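Local structure of beta-1,3-glucosyltransferase (Paecilomyces sp. J18, 5JVV) at residues K46-G51 / Y288-Y293; C165-T170 / G224-T229; P206-S211 / S217-P222; T246-W251 / D275-K280. The protein is a carbohydrate-active enzyme of the beta-1,3-glucosyltransferase kind, built as a beta sandwich of two large, curved sheets. All coordinates share one frame; numbering follows the deposited sequence.

Contact 1: K46-G51 / Y288-Y293; sequences KVTSSG and YWEINY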
loop_
_atom_site.group_PDB
_atom_site.type_symbol
_atom_site.label_atom_id
_atom_site.label_comp_id
_atom_site.label_asym_id
_atom_site.label_seq_id
_atom_site.Cartn_x
_atom_site.Cartn_y
_atom_site.Cartn_z
ATOM N N LYS A 46 -6.011 -2.686 -16.799
ATOM C CA LYS A 46 -7.261 -2.818 -17.534
ATOM C C LYS A 46 -8.411 -2.501 -16.599
ATOM O O LYS A 46 -8.258 -2.540 -15.372
ATOM C CB LYS A 46 -7.415 -4.237 -18.082
ATOM C CG LYS A 46 -7.405 -5.326 -17.013
ATOM C CD LYS A 46 -7.273 -6.722 -17.630
ATOM C CE LYS A 46 -7.198 -7.796 -16.545
ATOM N NZ LYS A 46 -6.859 -9.144 -17.112
ATOM N N VAL A 47 -9.562 -2.187 -17.185
ATOM C CA VAL A 47 -10.800 -2.092 -16.415
ATOM C C VAL A 47 -11.515 -3.407 -16.656
ATOM O O VAL A 47 -11.632 -3.864 -17.801
ATOM C CB VAL A 47 -11.672 -0.914 -16.866
ATOM C CG1 VAL A 47 -13.012 -0.932 -16.136
ATOM C CG2 VAL A 47 -10.957 0.393 -16.616
ATOM N N THR A 48 -11.945 -4.056 -15.581
ATOM C CA THR A 48 -12.565 -5.364 -15.710
ATOM C C THR A 48 -14.048 -5.242 -16.045
ATOM O O THR A 48 -14.630 -4.150 -15.999
ATOM C CB THR A 48 -12.427 -6.207 -14.432
ATOM O OG1 THR A 48 -13.354 -5.732 -13.442
ATOM C CG2 THR A 48 -10.996 -6.150 -13.880
ATOM N N SER A 49 -14.658 -6.371 -16.363
ATOM C CA SER A 49 -16.075 -6.390 -16.714
ATOM C C SER A 49 -16.985 -6.037 -15.533
ATOM O O SER A 49 -18.135 -5.655 -15.733
ATOM C CB SER A 49 -16.450 -7.748 -17.300
ATOM O OG SER A 49 -16.270 -8.782 -16.345
ATOM N N SER A 50 -16.480 -6.161 -14.307
ATOM C CA SER A 50 -17.265 -5.774 -13.137
ATOM C C SER A 50 -17.085 -4.288 -12.816
ATOM O O SER A 50 -17.729 -3.755 -11.905
ATOM C CB SER A 50 -16.881 -6.617 -11.926
ATOM O OG SER A 50 -15.612 -6.223 -11.438
ATOM N N GLY A 51 -16.214 -3.616 -13.564
ATOM C CA GLY A 51 -16.027 -2.186 -13.397
ATOM C C GLY A 51 -14.850 -1.804 -12.509
ATOM O O GLY A 51 -14.570 -0.619 -12.317
ATOM N N TYR A 288 -1.320 -8.729 -8.127
ATOM C CA TYR A 288 -2.089 -7.637 -8.720
ATOM C C TYR A 288 -3.032 -6.979 -7.740
ATOM O O TYR A 288 -3.479 -7.600 -6.779
ATOM C CB TYR A 288 -2.879 -8.108 -9.948
ATOM C CG TYR A 288 -4.039 -9.052 -9.683
ATOM C CD1 TYR A 288 -5.320 -8.567 -9.437
ATOM C CD2 TYR A 288 -3.861 -10.429 -9.744
ATOM C CE1 TYR A 288 -6.385 -9.432 -9.228
ATOM C CE2 TYR A 288 -4.914 -11.302 -9.537
ATOM C CZ TYR A 288 -6.175 -10.793 -9.277
ATOM O OH TYR A 288 -7.237 -11.648 -9.073
ATOM N N TRP A 289 -3.308 -5.705 -7.989
ATOM C CA TRP A 289 -4.378 -4.989 -7.301
ATOM C C TRP A 289 -5.642 -5.071 -8.140
ATOM O O TRP A 289 -5.591 -4.960 -9.370
ATOM C CB TRP A 289 -4.023 -3.505 -7.158
ATOM C CG TRP A 289 -2.837 -3.218 -6.321
ATOM C CD1 TRP A 289 -1.540 -3.135 -6.736
ATOM C CD2 TRP A 289 -2.831 -2.922 -4.921
ATOM N NE1 TRP A 289 -0.721 -2.828 -5.678
ATOM C CE2 TRP A 289 -1.492 -2.683 -4.551
ATOM C CE3 TRP A 289 -3.829 -2.842 -3.940
ATOM C CZ2 TRP A 289 -1.122 -2.386 -3.245
ATOM C CZ3 TRP A 289 -3.452 -2.536 -2.634
ATOM C CH2 TRP A 289 -2.111 -2.313 -2.304
ATOM N N GLU A 290 -6.783 -5.251 -7.481
ATOM C CA GLU A 290 -8.065 -5.032 -8.144
ATOM C C GLU A 290 -8.811 -4.072 -7.252
ATOM O O GLU A 290 -9.190 -4.408 -6.127
ATOM C CB GLU A 290 -8.865 -6.319 -8.357
ATOM C CG GLU A 290 -10.148 -6.045 -9.138
ATOM C CD GLU A 290 -10.873 -7.294 -9.604
ATOM O OE1 GLU A 290 -10.304 -8.401 -9.514
ATOM O OE2 GLU A 290 -12.027 -7.157 -10.066
ATOM N N ILE A 291 -8.988 -2.856 -7.745
ATOM C CA ILE A 291 -9.552 -1.789 -6.936
ATOM C C ILE A 291 -10.965 -1.485 -7.414
ATOM O O ILE A 291 -11.177 -1.143 -8.578
ATOM C CB ILE A 291 -8.673 -0.523 -7.019
ATOM C CG1 ILE A 291 -7.276 -0.821 -6.461
ATOM C CG2 ILE A 291 -9.324 0.645 -6.273
ATOM C CD1 ILE A 291 -6.174 0.087 -7.002
ATOM N N ASN A 292 -11.939 -1.630 -6.522
ATOM C CA ASN A 292 -13.327 -1.307 -6.859
ATOM C C ASN A 292 -13.562 0.192 -6.951
ATOM O O ASN A 292 -14.114 0.687 -7.939
ATOM C CB ASN A 292 -14.288 -1.912 -5.836
ATOM C CG ASN A 292 -14.568 -3.364 -6.105
ATOM O OD1 ASN A 292 -14.661 -3.787 -7.261
ATOM N ND2 ASN A 292 -14.705 -4.145 -5.042
ATOM N N TYR A 293 -13.167 0.920 -5.914
ATOM C CA TYR A 293 -13.279 2.372 -5.966
ATOM C C TYR A 293 -12.389 3.060 -4.969
ATOM O O TYR A 293 -11.913 2.447 -4.010
ATOM C CB TYR A 293 -14.725 2.836 -5.754
ATOM C CG TYR A 293 -15.328 2.573 -4.384
ATOM C CD1 TYR A 293 -15.029 3.384 -3.284
ATOM C CD2 TYR A 293 -16.241 1.540 -4.205
ATOM C CE1 TYR A 293 -15.617 3.150 -2.039
ATOM C CE2 TYR A 293 -16.832 1.307 -2.973
ATOM C CZ TYR A 293 -16.516 2.109 -1.896
ATOM O OH TYR A 293 -17.108 1.871 -0.671
HETATM O O HOH W 1 -16.004 -5.533 -8.646
HETATM O O HOH W 2 -12.861 0.889 -10.286
#
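Glu290 is the first residue of 288-293 to approach 46-51, and it does so with its carboxylate alone. Its CG lies anti to the backbone N (chi1 -176°), and the chain beyond stays extended, which carries the acid group across to the turn that follows strand 45-47. There the glutamate runs at about a right angle to the side chain of Thr48. OE2 of Glu290 stops 3.9 Å from Thr48 OG1 and 4.0 Å from Ser50 OG, too far for a direct bond to either. Ser52 bridges acid and threonine: its OG is hydrogen-bonded to both Glu290 OE2 and Thr48 OG1. Thr48 OG1 and Ser50 OG are hydrogen-bonded to each other at 3.1 Å, and either could be the donor. The type I turn from Thr48 to Gly51 is closed by Gly51 N to Thr48 O, 3.0 Å. Further along, Asn292 meets the turn through water. Water 1 donates to Asn292 OD1 at 2.6 Å and also bonds Ser50 OG, 2.9 Å away. Water 2 donates to Asn292 O at 2.7 Å and reaches Gly51 O, although it has more acceptors around it than protons to give. Asn292 and Tyr293 form a classic beta bulge facing Asp89, and Asn292 ND2 is bonded to that aspartate. None of the touching residues is buried, and the links run through Ser52 and two waters, which implies a hydrated surface junction ordered by hydroxyls and water rather than by apolar packing.

Contact 2: C165-T170 / G224-T229; sequences CVVQGT and GNFKGT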
loop_
_atom_site.group_PDB
_atom_site.type_symbol
_atom_site.label_atom_id
_atom_site.label_comp_id
_atom_site.label_asym_id
_atom_site.label_seq_id
_atom_site.Cartn_x
_atom_site.Cartn_y
_atom_site.Cartn_z
ATOM N N CYS A 165 7.054 4.467 12.938
ATOM C CA CYS A 165 6.135 3.853 13.884
ATOM C C CYS A 165 5.235 2.867 13.156
ATOM O O CYS A 165 4.566 3.212 12.177
ATOM C CB CYS A 165 5.326 4.903 14.660
ATOM S SG CYS A 165 4.490 6.124 13.629
ATOM N N VAL A 166 5.245 1.631 13.637
ATOM C CA VAL A 166 4.676 0.507 12.911
ATOM C C VAL A 166 3.599 -0.151 13.750
ATOM O O VAL A 166 3.817 -0.434 14.930
ATOM C CB VAL A 166 5.765 -0.540 12.622
ATOM C CG1 VAL A 166 5.160 -1.769 11.970
ATOM C CG2 VAL A 166 6.881 0.067 11.765
ATOM N N VAL A 167 2.436 -0.386 13.144
ATOM C CA VAL A 167 1.367 -1.146 13.782
ATOM C C VAL A 167 1.022 -2.342 12.893
ATOM O O VAL A 167 0.719 -2.188 11.698
ATOM C CB VAL A 167 0.099 -0.285 14.013
ATOM C CG1 VAL A 167 -1.015 -1.104 14.682
ATOM C CG2 VAL A 167 0.429 0.938 14.855
ATOM N N GLN A 168 1.096 -3.540 13.465
ATOM C CA GLN A 168 0.745 -4.753 12.728
ATOM C C GLN A 168 -0.765 -4.961 12.724
ATOM O O GLN A 168 -1.411 -4.928 13.775
ATOM C CB GLN A 168 1.437 -5.971 13.351
ATOM C CG GLN A 168 0.981 -7.301 12.745
ATOM C CD GLN A 168 1.660 -8.509 13.367
ATOM O OE1 GLN A 168 1.426 -8.837 14.532
ATOM N NE2 GLN A 168 2.500 -9.183 12.586
ATOM N N GLY A 169 -1.328 -5.184 11.539
ATOM C CA GLY A 169 -2.753 -5.420 11.394
ATOM C C GLY A 169 -3.169 -6.812 11.837
ATOM O O GLY A 169 -2.329 -7.650 12.150
ATOM N N THR A 170 -4.476 -7.056 11.850
ATOM C CA THR A 170 -5.024 -8.320 12.323
ATOM C C THR A 170 -5.059 -9.369 11.197
ATOM O O THR A 170 -4.809 -9.038 10.032
ATOM C CB THR A 170 -6.414 -8.084 12.927
ATOM O OG1 THR A 170 -7.173 -7.245 12.049
ATOM C CG2 THR A 170 -6.292 -7.397 14.284
ATOM N N GLY A 224 -5.202 0.814 13.195
ATOM C CA GLY A 224 -4.003 1.554 13.551
ATOM C C GLY A 224 -4.391 2.949 14.017
ATOM O O GLY A 224 -5.050 3.690 13.285
ATOM N N ASN A 225 -4.009 3.305 15.237
ATOM C CA ASN A 225 -4.379 4.604 15.798
ATOM C C ASN A 225 -3.126 5.450 15.994
ATOM O O ASN A 225 -2.449 5.346 17.027
ATOM C CB ASN A 225 -5.139 4.420 17.116
ATOM C CG ASN A 225 -5.841 5.692 17.581
ATOM O OD1 ASN A 225 -5.482 6.803 17.182
ATOM N ND2 ASN A 225 -6.839 5.531 18.453
ATOM N N PHE A 226 -2.805 6.267 14.995
ATOM C CA PHE A 226 -1.580 7.061 15.046
ATOM C C PHE A 226 -1.855 8.396 15.721
ATOM O O PHE A 226 -2.228 9.390 15.087
ATOM C CB PHE A 226 -0.948 7.212 13.658
ATOM C CG PHE A 226 -0.507 5.901 13.056
ATOM C CD1 PHE A 226 0.802 5.464 13.192
ATOM C CD2 PHE A 226 -1.419 5.096 12.381
ATOM C CE1 PHE A 226 1.214 4.248 12.644
ATOM C CE2 PHE A 226 -1.033 3.880 11.833
ATOM C CZ PHE A 226 0.295 3.451 11.966
ATOM N N LYS A 227 -1.643 8.398 17.029
ATOM C CA LYS A 227 -2.037 9.495 17.897
ATOM C C LYS A 227 -1.100 9.415 19.090
ATOM O O LYS A 227 -0.783 8.319 19.548
ATOM C CB LYS A 227 -3.492 9.296 18.321
ATOM C CG LYS A 227 -4.021 10.289 19.339
ATOM C CD LYS A 227 -5.541 10.124 19.463
ATOM C CE LYS A 227 -6.005 10.238 20.900
ATOM N NZ LYS A 227 -5.516 9.094 21.719
ATOM N N GLY A 228 -0.625 10.557 19.571
ATOM C CA GLY A 228 0.337 10.537 20.659
ATOM C C GLY A 228 0.977 11.866 20.981
ATOM O O GLY A 228 0.294 12.863 21.198
ATOM N N THR A 229 2.307 11.877 21.018
ATOM C CA THR A 229 3.047 12.986 21.617
ATOM C C THR A 229 3.332 14.147 20.677
ATOM O O THR A 229 4.034 15.086 21.048
ATOM C CB THR A 229 4.382 12.511 22.213
ATOM O OG1 THR A 229 5.248 12.045 21.169
ATOM C CG2 THR A 229 4.150 11.399 23.213
#
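Cys165 and Phe226 make the sulfur-aromatic part of this contact. SG of Cys165 lies 5.0 Å from the centroid of the Phe226 ring and 81° off the ring normal, so the sulfur sits at the rim of the ring and not over a face; its nearest carbon is CD1, at 3.8 Å. The same sulfur is committed to a disulfide with Cys156, which restricts its position. A second approach at the edge comes from the backbone: Cys165 O is 3.5 Å from Phe226 CE1 and close to the ring plane, a placement that sets the carbonyl against the ring hydrogens. The apolar part belongs to Val167, whose two methyl branches divide the work. CG2 packs obliquely on the ring, 3.8 Å from Phe226 CZ, while CG1, anti to the backbone N (chi1 180°), is turned to the main chain and stands 4.2 Å from Gly224 CA. The valine and phenylalanine side chains slide past each other in opposite directions, the ring having swung from its own strand toward 165-168. The strand segments run nearly antiparallel, at 159°, with axes 7.9 Å apart at closest approach, a spacing too wide for neighbours in one sheet. Accordingly, strand 165-168 lies between strands 130-134 and 150-153 of the mixed sheet, whereas strand 224-226 pairs with strand 195-201 of the antiparallel sheet. Phe226 fills the space between these layers, touching Met131 and Leu133 of strand 130-134 as well as Leu197 of strand 195-201.

Contact 3: P206-S211 / S217-P222; sequences PKSIES and SEFGTP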
loop_
_atom_site.group_PDB
_atom_site.type_symbol
_atom_site.label_atom_id
_atom_site.label_comp_id
_atom_site.label_asym_id
_atom_site.label_seq_id
_atom_site.Cartn_x
_atom_site.Cartn_y
_atom_site.Cartn_z
ATOM N N PRO A 206 -19.044 -1.016 7.140
ATOM C CA PRO A 206 -20.048 -0.121 7.729
ATOM C C PRO A 206 -21.041 0.410 6.689
ATOM O O PRO A 206 -20.623 0.783 5.591
ATOM C CB PRO A 206 -19.201 1.026 8.282
ATOM C CG PRO A 206 -17.881 0.399 8.591
ATOM C CD PRO A 206 -17.672 -0.674 7.567
ATOM N N LYS A 207 -22.327 0.440 7.028
ATOM C CA LYS A 207 -23.334 0.868 6.064
ATOM C C LYS A 207 -23.176 2.325 5.619
ATOM O O LYS A 207 -23.520 2.658 4.479
ATOM C CB LYS A 207 -24.746 0.603 6.591
ATOM C CG LYS A 207 -25.136 -0.866 6.576
ATOM C CD LYS A 207 -25.346 -1.360 5.150
ATOM C CE LYS A 207 -25.433 -2.879 5.063
ATOM N NZ LYS A 207 -25.574 -3.341 3.642
ATOM N N SER A 208 -22.650 3.185 6.495
ATOM C CA SER A 208 -22.482 4.603 6.151
ATOM C C SER A 208 -21.388 4.797 5.098
ATOM O O SER A 208 -21.389 5.777 4.353
ATOM C CB SER A 208 -22.187 5.454 7.388
ATOM O OG SER A 208 -20.927 5.117 7.947
ATOM N N ILE A 209 -20.446 3.864 5.042
ATOM C CA ILE A 209 -19.459 3.872 3.971
ATOM C C ILE A 209 -20.114 3.434 2.662
ATOM O O ILE A 209 -19.904 4.035 1.601
ATOM C CB ILE A 209 -18.263 2.960 4.313
ATOM C CG1 ILE A 209 -17.390 3.632 5.375
ATOM C CG2 ILE A 209 -17.439 2.657 3.073
ATOM C CD1 ILE A 209 -16.210 2.788 5.830
ATOM N N GLU A 210 -20.916 2.380 2.738
ATOM C CA GLU A 210 -21.621 1.886 1.562
ATOM C C GLU A 210 -22.569 2.927 0.974
ATOM O O GLU A 210 -22.793 2.935 -0.225
ATOM C CB GLU A 210 -22.377 0.601 1.899
ATOM C CG GLU A 210 -21.457 -0.523 2.357
ATOM C CD GLU A 210 -22.168 -1.853 2.469
ATOM O OE1 GLU A 210 -23.353 -1.862 2.846
ATOM O OE2 GLU A 210 -21.537 -2.890 2.173
ATOM N N SER A 211 -23.098 3.811 1.814
ATOM C CA SER A 211 -24.062 4.836 1.410
ATOM C C SER A 211 -23.403 6.156 1.009
ATOM O O SER A 211 -24.098 7.129 0.713
ATOM C CB SER A 211 -25.042 5.123 2.552
ATOM O OG SER A 211 -25.697 3.950 2.990
ATOM N N SER A 217 -18.181 7.314 13.714
ATOM C CA SER A 217 -18.603 6.646 14.940
ATOM C C SER A 217 -18.939 5.175 14.714
ATOM O O SER A 217 -18.689 4.333 15.579
ATOM C CB SER A 217 -19.792 7.367 15.569
ATOM O OG SER A 217 -19.482 8.725 15.804
ATOM N N GLU A 218 -19.481 4.839 13.547
ATOM C CA GLU A 218 -19.788 3.435 13.329
ATOM C C GLU A 218 -18.617 2.610 12.825
ATOM O O GLU A 218 -18.762 1.405 12.629
ATOM C CB GLU A 218 -21.028 3.233 12.457
ATOM C CG GLU A 218 -20.890 3.627 11.031
ATOM C CD GLU A 218 -21.858 2.855 10.155
ATOM O OE1 GLU A 218 -21.701 2.915 8.929
ATOM O OE2 GLU A 218 -22.769 2.184 10.693
ATOM N N PHE A 219 -17.453 3.239 12.655
ATOM C CA PHE A 219 -16.275 2.517 12.176
ATOM C C PHE A 219 -15.721 1.616 13.277
ATOM O O PHE A 219 -14.986 0.663 13.010
ATOM C CB PHE A 219 -15.174 3.478 11.723
ATOM C CG PHE A 219 -15.466 4.214 10.434
ATOM C CD1 PHE A 219 -16.737 4.208 9.859
ATOM C CD2 PHE A 219 -14.441 4.914 9.796
ATOM C CE1 PHE A 219 -16.975 4.899 8.677
ATOM C CE2 PHE A 219 -14.668 5.599 8.621
ATOM C CZ PHE A 219 -15.937 5.593 8.061
ATOM N N GLY A 220 -16.052 1.934 14.524
ATOM C CA GLY A 220 -15.523 1.185 15.649
ATOM C C GLY A 220 -14.063 1.512 15.895
ATOM O O GLY A 220 -13.562 2.555 15.461
ATOM N N THR A 221 -13.381 0.618 16.601
ATOM C CA THR A 221 -11.988 0.831 16.990
ATOM C C THR A 221 -11.081 0.776 15.764
ATOM O O THR A 221 -11.216 -0.129 14.943
ATOM C CB THR A 221 -11.551 -0.244 17.997
ATOM O OG1 THR A 221 -12.449 -0.235 19.116
ATOM C CG2 THR A 221 -10.128 0.017 18.484
ATOM N N PRO A 222 -10.163 1.754 15.624
ATOM C CA PRO A 222 -9.237 1.737 14.483
ATOM C C PRO A 222 -8.344 0.512 14.519
ATOM O O PRO A 222 -8.083 -0.010 15.608
ATOM C CB PRO A 222 -8.355 2.968 14.723
ATOM C CG PRO A 222 -9.163 3.862 15.583
ATOM C CD PRO A 222 -9.990 2.956 16.461
#
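Pro206 and Phe219 bring the two backbones closest, with CA atoms 6.4 Å apart, where the start of helix 207-210 meets the irregular loop 217-222. Pro206 occupies the N-cap position; Glu218 CG lies between its own backbone N and carbonyl carbon (chi1 69°), and the extended chain beyond brings OE1 to this helix end. One oxygen does nearly all the work. Ser208 N donates to Glu218 OE1 at 2.6 Å with an N-H...O angle of 158°, arriving almost in line with the C-O bond. Ser208 OG donates to the same OE1 at 2.5 Å from the anti side, 31° out of the carboxylate plane. The serine hydroxyl is itself held by Asp215 N, so a second-shell amide positions it for the glutamate. Both bonds are short, and the proximity of the helix N-terminus would probably favour the ionised acid. Pro206 CB lies beside this group, 3.2 Å from Glu218 OE1. Apart from the polar grip, Phe219 supplies the apolar side of the contact. Its CE1 lies 3.6 Å from Ile209 CG1; the Ile209 and Phe219 side chains cross at about a right angle, as do those of Pro206 and Phe219, with Pro206 CG 4.2 Å from Phe219 CD1. The ring then meets Trp198 and Phe200 of strand 195-201 edge-to-face, and Pro206 and Ile209 rest on Phe200 too. This is a helix N-terminus bonded by a carboxylate from the following loop, in a connection between two adjacent strands of the antiparallel sheet, 195-201 and 224-226.

Contact 4: T246-W251 / D275-K280; sequences TFCGDW and DFVATK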
loop_
_atom_site.group_PDB
_atom_site.type_symbol
_atom_site.label_atom_id
_atom_site.label_comp_id
_atom_site.label_asym_id
_atom_site.label_seq_id
_atom_site.Cartn_x
_atom_site.Cartn_y
_atom_site.Cartn_z
ATOM N N THR A 246 6.420 -3.059 -6.165
ATOM C CA THR A 246 7.814 -3.228 -6.567
ATOM C C THR A 246 8.276 -4.627 -6.168
ATOM O O THR A 246 7.461 -5.432 -5.707
ATOM C CB THR A 246 8.719 -2.100 -6.003
ATOM O OG1 THR A 246 10.018 -2.194 -6.598
ATOM C CG2 THR A 246 8.847 -2.176 -4.476
ATOM N N PHE A 247 9.560 -4.930 -6.367
ATOM C CA PHE A 247 10.095 -6.256 -6.059
ATOM C C PHE A 247 11.450 -6.091 -5.423
ATOM O O PHE A 247 12.194 -5.208 -5.820
ATOM C CB PHE A 247 10.283 -7.084 -7.332
ATOM C CG PHE A 247 9.011 -7.329 -8.092
ATOM C CD1 PHE A 247 8.158 -8.363 -7.728
ATOM C CD2 PHE A 247 8.683 -6.540 -9.192
ATOM C CE1 PHE A 247 6.979 -8.601 -8.447
ATOM C CE2 PHE A 247 7.510 -6.768 -9.908
ATOM C CZ PHE A 247 6.663 -7.802 -9.540
ATOM N N CYS A 248 11.765 -6.931 -4.446
ATOM C CA CYS A 248 13.103 -6.959 -3.853
ATOM C C CYS A 248 13.474 -5.572 -3.300
ATOM O O CYS A 248 12.705 -4.989 -2.541
ATOM C CB CYS A 248 14.118 -7.534 -4.867
ATOM S SG CYS A 248 13.633 -9.195 -5.484
ATOM N N GLY A 249 14.617 -5.021 -3.685
ATOM C CA GLY A 249 14.968 -3.674 -3.256
ATOM C C GLY A 249 15.214 -3.536 -1.760
ATOM O O GLY A 249 15.493 -4.532 -1.081
ATOM N N ASP A 250 15.079 -2.310 -1.248
ATOM C CA ASP A 250 15.519 -1.957 0.110
ATOM C C ASP A 250 14.975 -2.861 1.210
ATOM O O ASP A 250 15.728 -3.325 2.074
ATOM C CB ASP A 250 15.121 -0.518 0.465
ATOM C CG ASP A 250 15.799 0.529 -0.402
ATOM O OD1 ASP A 250 16.803 0.217 -1.072
ATOM O OD2 ASP A 250 15.310 1.684 -0.390
ATOM N N TRP A 251 13.663 -3.066 1.207
ATOM C CA TRP A 251 13.019 -3.840 2.258
ATOM C C TRP A 251 12.886 -5.302 1.853
ATOM O O TRP A 251 13.539 -6.155 2.455
ATOM C CB TRP A 251 11.660 -3.230 2.644
ATOM C CG TRP A 251 10.988 -3.934 3.798
ATOM C CD1 TRP A 251 11.531 -4.891 4.612
ATOM C CD2 TRP A 251 9.645 -3.727 4.268
ATOM N NE1 TRP A 251 10.606 -5.300 5.542
ATOM C CE2 TRP A 251 9.442 -4.604 5.352
ATOM C CE3 TRP A 251 8.587 -2.911 3.853
ATOM C CZ2 TRP A 251 8.224 -4.678 6.043
ATOM C CZ3 TRP A 251 7.383 -2.979 4.537
ATOM C CH2 TRP A 251 7.212 -3.856 5.621
ATOM N N ASP A 275 16.820 -13.516 -8.264
ATOM C CA ASP A 275 16.716 -14.827 -8.917
ATOM C C ASP A 275 15.266 -15.335 -8.971
ATOM O O ASP A 275 14.792 -15.738 -10.018
ATOM C CB ASP A 275 17.648 -15.847 -8.235
ATOM C CG ASP A 275 17.700 -17.181 -8.962
ATOM O OD1 ASP A 275 17.743 -17.198 -10.211
ATOM O OD2 ASP A 275 17.705 -18.228 -8.281
ATOM N N PHE A 276 14.558 -15.277 -7.846
ATOM C CA PHE A 276 13.181 -15.747 -7.789
ATOM C C PHE A 276 12.291 -14.914 -8.714
ATOM O O PHE A 276 11.543 -15.460 -9.543
ATOM C CB PHE A 276 12.682 -15.669 -6.341
ATOM C CG PHE A 276 11.368 -16.360 -6.106
ATOM C CD1 PHE A 276 11.331 -17.618 -5.514
ATOM C CD2 PHE A 276 10.170 -15.749 -6.457
ATOM C CE1 PHE A 276 10.110 -18.256 -5.292
ATOM C CE2 PHE A 276 8.953 -16.378 -6.227
ATOM C CZ PHE A 276 8.925 -17.636 -5.652
ATOM N N VAL A 277 12.381 -13.593 -8.591
ATOM C CA VAL A 277 11.521 -12.709 -9.379
ATOM C C VAL A 277 11.824 -12.817 -10.877
ATOM O O VAL A 277 10.912 -12.853 -11.705
ATOM C CB VAL A 277 11.629 -11.249 -8.896
ATOM C CG1 VAL A 277 10.839 -10.331 -9.806
ATOM C CG2 VAL A 277 11.131 -11.130 -7.464
ATOM N N ALA A 278 13.100 -12.912 -11.228
ATOM C CA ALA A 278 13.466 -13.010 -12.637
ATOM C C ALA A 278 13.034 -14.320 -13.288
ATOM O O ALA A 278 12.575 -14.325 -14.443
ATOM C CB ALA A 278 14.966 -12.828 -12.791
ATOM N N THR A 279 13.173 -15.428 -12.561
ATOM C CA THR A 279 13.066 -16.753 -13.184
ATOM C C THR A 279 11.725 -17.470 -12.978
ATOM O O THR A 279 11.490 -18.526 -13.579
ATOM C CB THR A 279 14.219 -17.699 -12.744
ATOM O OG1 THR A 279 14.087 -18.012 -11.350
ATOM C CG2 THR A 279 15.571 -17.056 -13.000
ATOM N N LYS A 280 10.856 -16.908 -12.141
ATOM C CA LYS A 280 9.563 -17.535 -11.858
ATOM C C LYS A 280 8.369 -16.631 -12.179
ATOM O O LYS A 280 7.564 -16.308 -11.300
ATOM C CB LYS A 280 9.505 -17.999 -10.400
ATOM C CG LYS A 280 10.590 -18.999 -10.030
ATOM C CD LYS A 280 10.517 -19.322 -8.549
ATOM C CE LYS A 280 11.662 -20.213 -8.103
ATOM N NZ LYS A 280 11.595 -21.536 -8.777
#
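The carbonyl oxygen of Asp275 is gripped twice from within its own helix: Thr279 N donates to Asp275 O at 3.0 Å, and Thr279 OG1 donates to that oxygen at 2.7 Å. The two donors come from opposite faces of the carbonyl plane, the hydroxyl standing 36° out of it, so the final turn of helix 269-279 is doubly bonded. Midway along this turn Val277 projects toward 246-251 and carries the whole contact, using a different methyl for each partner. CG1 sits over one face of the Phe247 ring, 4.2 Å from its centroid and 25° off the ring normal, which makes a CH-pi contact. It is displaced toward the rim of the ring, and Phe247 CG is 3.9 Å from Val277 CG1. CG2, the branch anti to the carbonyl carbon, instead packs against sulfur, with Cys248 SG 3.7 Å away. That sulfur is bonded to Cys273, one turn earlier on the same helix, so the disulfide ties the helix covalently to the residue that follows strand 240-247. All three touching residues are buried. Strand 240-247 lies between strands 70-77 and 100-107 of the mixed sheet, and the helix packs against the C-terminal end of that strand. Phe247 also touches Val31 of strand 31-33 and meets Phe284 edge-to-face, while Val277 O receives a bond from Arg70 NH2, joining the helix to strand 70-77.

Overall arrangement
Contacts 2 and 4 are buried and mainly apolar, each with a disulfide cysteine beside a phenylalanine or valine; contact 1 lies at the surface and works through hydroxyls and water, while contact 3 is partly buried and combines a carboxylate grip with aromatic packing. Contact 2 spans the two sheets, contact 4 fixes a helix to the mixed sheet, and contacts 1 and 3 belong to the antiparallel sheet and its connections. Contacts 1 and 3 touch where Tyr293 OH packs on Ile209 CG2, 3.8 Å away. Contacts 2 and 3 adjoin in sequence. Contacts 3 and 4 are farthest apart, with centres about 37 Å from each other.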